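Mitogen-activated protein kinase kinase kinase 7 interacting protein 1 (PDB 2IRM) probably acts as an adapter that binds the kinase TAK1 and triggers its autophosphorylation, built on a PP2C-type phosphatase fold. Local coordinates at residues T50-V64 with S152-R164. Residues are numbered along the deposited sequence; the frame is centred on the assembly and turned at random.
Sequences TSLYAILSGHNGVTV and SVGSSAVLALIHR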
loop_
_atom_site.group_PDB
_atom_site.type_symbol
_atom_site.label_atom_id
_atom_site.label_comp_id
_atom_site.label_asym_id
_atom_site.label_seq_id
_atom_site.Cartn_x
_atom_site.Cartn_y
_atom_site.Cartn_z
ATOM N N THR A 50 -22.701 5.694 -1.212
ATOM C CA THR A 50 -21.311 5.564 -1.639
ATOM C C THR A 50 -20.313 6.196 -0.678
ATOM O O THR A 50 -20.472 7.345 -0.254
ATOM C CB THR A 50 -21.095 6.172 -3.035
ATOM O OG1 THR A 50 -22.192 5.830 -3.890
ATOM C CG2 THR A 50 -19.795 5.662 -3.642
ATOM N N SER A 51 -19.277 5.429 -0.354
ATOM C CA SER A 51 -18.147 5.918 0.430
ATOM C C SER A 51 -16.861 5.182 0.033
ATOM O O SER A 51 -16.903 4.039 -0.415
ATOM C CB SER A 51 -18.424 5.767 1.925
ATOM O OG SER A 51 -18.875 4.456 2.212
ATOM N N LEU A 52 -15.722 5.845 0.194
ATOM C CA LEU A 52 -14.442 5.294 -0.227
ATOM C C LEU A 52 -13.439 5.288 0.926
ATOM O O LEU A 52 -13.296 6.270 1.653
ATOM C CB LEU A 52 -13.879 6.130 -1.377
ATOM C CG LEU A 52 -13.140 5.503 -2.559
ATOM C CD1 LEU A 52 -12.414 6.606 -3.338
ATOM C CD2 LEU A 52 -12.167 4.391 -2.162
ATOM N N TYR A 53 -12.762 4.160 1.093
ATOM C CA TYR A 53 -11.640 4.053 2.014
ATOM C C TYR A 53 -10.437 3.537 1.231
ATOM O O TYR A 53 -10.499 2.479 0.588
ATOM C CB TYR A 53 -11.980 3.142 3.197
ATOM C CG TYR A 53 -13.303 3.481 3.828
ATOM C CD1 TYR A 53 -13.414 4.518 4.743
ATOM C CD2 TYR A 53 -14.452 2.776 3.487
ATOM C CE1 TYR A 53 -14.633 4.841 5.309
ATOM C CE2 TYR A 53 -15.678 3.091 4.043
ATOM C CZ TYR A 53 -15.763 4.122 4.955
ATOM O OH TYR A 53 -16.984 4.433 5.510
ATOM N N ALA A 54 -9.352 4.306 1.270
ATOM C CA ALA A 54 -8.185 4.034 0.449
ATOM C C ALA A 54 -6.909 4.487 1.134
ATOM O O ALA A 54 -6.891 5.511 1.810
ATOM C CB ALA A 54 -8.328 4.728 -0.890
ATOM N N ILE A 55 -5.853 3.698 0.969
ATOM C CA ILE A 55 -4.504 4.136 1.303
ATOM C C ILE A 55 -3.632 3.939 0.087
ATOM O O ILE A 55 -3.637 2.882 -0.541
ATOM C CB ILE A 55 -3.868 3.368 2.475
ATOM C CG1 ILE A 55 -4.810 3.293 3.671
ATOM C CG2 ILE A 55 -2.570 4.042 2.887
ATOM C CD1 ILE A 55 -4.327 2.344 4.740
ATOM N N LEU A 56 -2.890 4.978 -0.246
ATOM C CA LEU A 56 -1.955 4.915 -1.343
ATOM C C LEU A 56 -0.575 5.190 -0.806
ATOM O O LEU A 56 -0.308 6.286 -0.283
ATOM C CB LEU A 56 -2.334 5.909 -2.431
ATOM C CG LEU A 56 -3.497 5.332 -3.222
ATOM C CD1 LEU A 56 -4.822 5.844 -2.665
ATOM C CD2 LEU A 56 -3.334 5.674 -4.684
ATOM N N SER A 57 0.288 4.180 -0.908
ATOM C CA SER A 57 1.626 4.273 -0.358
ATOM C C SER A 57 2.594 4.657 -1.437
ATOM O O SER A 57 2.849 3.885 -2.345
ATOM C CB SER A 57 2.019 2.952 0.273
ATOM O OG SER A 57 1.253 2.722 1.442
ATOM N N GLY A 58 3.117 5.870 -1.345
ATOM C CA GLY A 58 4.068 6.359 -2.333
ATOM C C GLY A 58 5.428 5.718 -2.132
ATOM O O GLY A 58 5.887 5.575 -0.993
ATOM N N HIS A 59 6.062 5.323 -3.237
ATOM C CA HIS A 59 7.414 4.772 -3.208
ATOM C C HIS A 59 8.452 5.711 -3.829
ATOM O O HIS A 59 8.318 6.125 -4.985
ATOM C CB HIS A 59 7.435 3.409 -3.889
ATOM C CG HIS A 59 6.566 2.402 -3.213
ATOM N ND1 HIS A 59 5.526 1.763 -3.857
ATOM C CD2 HIS A 59 6.560 1.949 -1.935
ATOM C CE1 HIS A 59 4.926 0.947 -3.008
ATOM N NE2 HIS A 59 5.536 1.038 -1.836
ATOM N N ASN A 60 9.485 6.029 -3.055
ATOM C CA ASN A 60 10.533 6.978 -3.465
ATOM C C ASN A 60 10.001 8.373 -3.770
ATOM O O ASN A 60 10.756 9.254 -4.185
ATOM C CB ASN A 60 11.336 6.470 -4.667
ATOM C CG ASN A 60 11.741 5.025 -4.525
ATOM O OD1 ASN A 60 12.514 4.664 -3.633
ATOM N ND2 ASN A 60 11.224 4.181 -5.413
ATOM N N GLY A 61 8.704 8.570 -3.566
ATOM C CA GLY A 61 8.082 9.848 -3.841
ATOM C C GLY A 61 6.608 9.847 -3.516
ATOM O O GLY A 61 5.969 8.792 -3.456
ATOM N N VAL A 62 6.073 11.049 -3.325
ATOM C CA VAL A 62 4.677 11.244 -2.964
ATOM C C VAL A 62 3.838 11.633 -4.187
ATOM O O VAL A 62 2.620 11.422 -4.215
ATOM C CB VAL A 62 4.564 12.296 -1.837
ATOM C CG1 VAL A 62 5.114 13.650 -2.301
ATOM C CG2 VAL A 62 3.145 12.402 -1.307
ATOM N N THR A 63 4.501 12.183 -5.203
ATOM C CA THR A 63 3.832 12.653 -6.416
ATOM C C THR A 63 2.782 11.661 -6.943
ATOM O O THR A 63 1.613 12.004 -7.081
ATOM C CB THR A 63 4.866 13.047 -7.505
ATOM O OG1 THR A 63 5.492 14.274 -7.126
ATOM C CG2 THR A 63 4.202 13.239 -8.864
ATOM N N VAL A 64 3.188 10.425 -7.195
ATOM C CA VAL A 64 2.284 9.447 -7.813
ATOM C C VAL A 64 1.076 9.070 -6.933
ATOM O O VAL A 64 -0.040 8.966 -7.436
ATOM C CB VAL A 64 3.051 8.184 -8.296
ATOM C CG1 VAL A 64 2.091 7.152 -8.854
ATOM C CG2 VAL A 64 4.099 8.563 -9.339
ATOM N N SER A 152 11.633 6.645 -10.886
ATOM C CA SER A 152 11.518 5.442 -10.084
ATOM C C SER A 152 10.355 5.612 -9.119
ATOM O O SER A 152 10.050 4.698 -8.342
ATOM C CB SER A 152 12.795 5.216 -9.274
ATOM O OG SER A 152 12.830 6.069 -8.131
ATOM N N VAL A 153 9.731 6.791 -9.147
ATOM C CA VAL A 153 8.620 7.094 -8.249
ATOM C C VAL A 153 7.358 6.388 -8.725
ATOM O O VAL A 153 7.024 6.442 -9.905
ATOM C CB VAL A 153 8.363 8.627 -8.116
ATOM C CG1 VAL A 153 7.130 8.901 -7.268
ATOM C CG2 VAL A 153 9.578 9.335 -7.500
ATOM N N GLY A 154 6.684 5.714 -7.798
ATOM C CA GLY A 154 5.397 5.084 -8.056
ATOM C C GLY A 154 4.615 4.926 -6.767
ATOM O O GLY A 154 4.974 5.521 -5.750
ATOM N N SER A 155 3.552 4.123 -6.796
ATOM C CA SER A 155 2.721 3.942 -5.605
ATOM C C SER A 155 1.950 2.629 -5.522
ATOM O O SER A 155 1.319 2.201 -6.490
ATOM C CB SER A 155 1.731 5.095 -5.459
ATOM O OG SER A 155 0.995 4.969 -4.260
ATOM N N SER A 156 2.003 1.999 -4.352
ATOM C CA SER A 156 1.072 0.933 -4.026
ATOM C C SER A 156 -0.253 1.584 -3.694
ATOM O O SER A 156 -0.295 2.780 -3.391
ATOM C CB SER A 156 1.566 0.135 -2.822
ATOM O OG SER A 156 2.500 -0.843 -3.223
ATOM N N ALA A 157 -1.327 0.799 -3.726
ATOM C CA ALA A 157 -2.679 1.312 -3.485
ATOM C C ALA A 157 -3.597 0.240 -2.918
ATOM O O ALA A 157 -3.535 -0.914 -3.341
ATOM C CB ALA A 157 -3.254 1.845 -4.780
ATOM N N VAL A 158 -4.450 0.608 -1.968
ATOM C CA VAL A 158 -5.555 -0.272 -1.572
ATOM C C VAL A 158 -6.814 0.548 -1.397
ATOM O O VAL A 158 -6.855 1.445 -0.558
ATOM C CB VAL A 158 -5.268 -1.033 -0.268
ATOM C CG1 VAL A 158 -5.019 -0.061 0.881
ATOM C CG2 VAL A 158 -6.412 -1.985 0.063
ATOM N N LEU A 159 -7.843 0.265 -2.186
ATOM C CA LEU A 159 -9.076 1.024 -2.024
ATOM C C LEU A 159 -10.334 0.195 -1.924
ATOM O O LEU A 159 -10.733 -0.472 -2.864
ATOM C CB LEU A 159 -9.195 2.183 -3.036
ATOM C CG LEU A 159 -9.036 2.102 -4.555
ATOM C CD1 LEU A 159 -10.221 1.389 -5.192
ATOM C CD2 LEU A 159 -8.934 3.510 -5.128
ATOM N N ALA A 160 -10.935 0.251 -0.742
ATOM C CA ALA A 160 -12.231 -0.350 -0.466
ATOM C C ALA A 160 -13.314 0.664 -0.767
ATOM O O ALA A 160 -13.244 1.806 -0.313
ATOM C CB ALA A 160 -12.313 -0.793 0.989
ATOM N N LEU A 161 -14.311 0.229 -1.535
ATOM C CA LEU A 161 -15.418 1.080 -1.959
ATOM C C LEU A 161 -16.754 0.473 -1.538
ATOM O O LEU A 161 -17.238 -0.466 -2.162
ATOM C CB LEU A 161 -15.349 1.293 -3.479
ATOM C CG LEU A 161 -16.250 2.250 -4.273
ATOM C CD1 LEU A 161 -17.352 1.491 -4.978
ATOM C CD2 LEU A 161 -16.821 3.393 -3.439
ATOM N N ILE A 162 -17.339 0.999 -0.466
ATOM C CA ILE A 162 -18.635 0.513 0.007
ATOM C C ILE A 162 -19.790 1.208 -0.715
ATOM O O ILE A 162 -20.144 2.362 -0.412
ATOM C CB ILE A 162 -18.805 0.650 1.541
ATOM C CG1 ILE A 162 -17.578 0.086 2.266
ATOM C CG2 ILE A 162 -20.101 -0.040 1.999
ATOM C CD1 ILE A 162 -17.637 0.193 3.784
ATOM N N HIS A 163 -20.368 0.492 -1.676
ATOM C CA HIS A 163 -21.501 0.997 -2.432
ATOM C C HIS A 163 -22.763 0.244 -2.059
ATOM O O HIS A 163 -22.981 -0.878 -2.508
ATOM C CB HIS A 163 -21.243 0.905 -3.935
ATOM C CG HIS A 163 -22.238 1.661 -4.759
ATOM N ND1 HIS A 163 -23.136 1.039 -5.601
ATOM C CD2 HIS A 163 -22.489 2.988 -4.856
ATOM C CE1 HIS A 163 -23.894 1.951 -6.187
ATOM N NE2 HIS A 163 -23.522 3.143 -5.751
ATOM N N ARG A 164 -23.580 0.883 -1.225
ATOM C CA ARG A 164 -24.902 0.388 -0.813
ATOM C C ARG A 164 -24.935 -1.081 -0.390
ATOM O O ARG A 164 -25.351 -1.961 -1.158
ATOM C CB ARG A 164 -25.982 0.712 -1.864
ATOM C CG ARG A 164 -25.676 0.295 -3.303
ATOM C CD ARG A 164 -26.612 0.978 -4.277
ATOM N NE ARG A 164 -28.004 0.577 -4.066
ATOM C CZ ARG A 164 -29.060 1.221 -4.556
ATOM N NH1 ARG A 164 -28.898 2.317 -5.288
ATOM N NH2 ARG A 164 -30.282 0.767 -4.305
#
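Tyr53 and Ala160 exchange a pair of backbone hydrogen bonds, and the same exchange recurs at Ser51-Ile162, Ile55-Val158, Ser57-Ser156 and His59-Gly154. Strands 50-59 and 154-163 are therefore antiparallel neighbours over their whole length, their axes at 157° and 4.4 Å apart at closest approach. The bond from Tyr53 N to Ala160 O is nearly straight (N-H...O 170°), whereas the return from Ile162 N to Ser51 O is weak.

The middle is buried on both faces. On the face of Leu52, Ala54 and Leu56, which helix 63-75 covers, Ala54 CB meets Leu159 CB at 3.4 Å, while Leu52 CD2 crosses to the same CB at 3.8 Å. Leu56 sets CG and CD2 against the methyl of Ala157. On the other face, turned to strand 268-274, Ile162 CD1 reaches the ring edge of Tyr53 at CE2 (3.5 Å); Tyr53 OH is hydrogen-bonded to Arg353 NE. The Val158 CG1 methyl lies against the Ile55 backbone, 3.5 Å from Ile55 O.

Ser155 OG, anti to its own N (chi1 -176°), bonds to Ser156 O, which also accepts Ser57 N from the opposite face of the carbonyl plane. Ser156 OG lies in the plane of the His59 ring, at its edge, and is hydrogen-bonded to Asn174 N.

Beyond His59 the contact opens toward solvent. Exposed Asn60 reaches back with a single bond, ND2 to Ser152 O (3.2 Å), the donor standing above the carbonyl plane. By contrast Val64 of helix 63-75, buried, slides its CG2 past Val153 CG1 in the opposite direction (3.7 Å). The strand pair belongs to one of two antiparallel sheets that pack together, with helix 63-75 on its outer face, as in the PP2C (PPM) alpha-beta-beta-alpha sandwich.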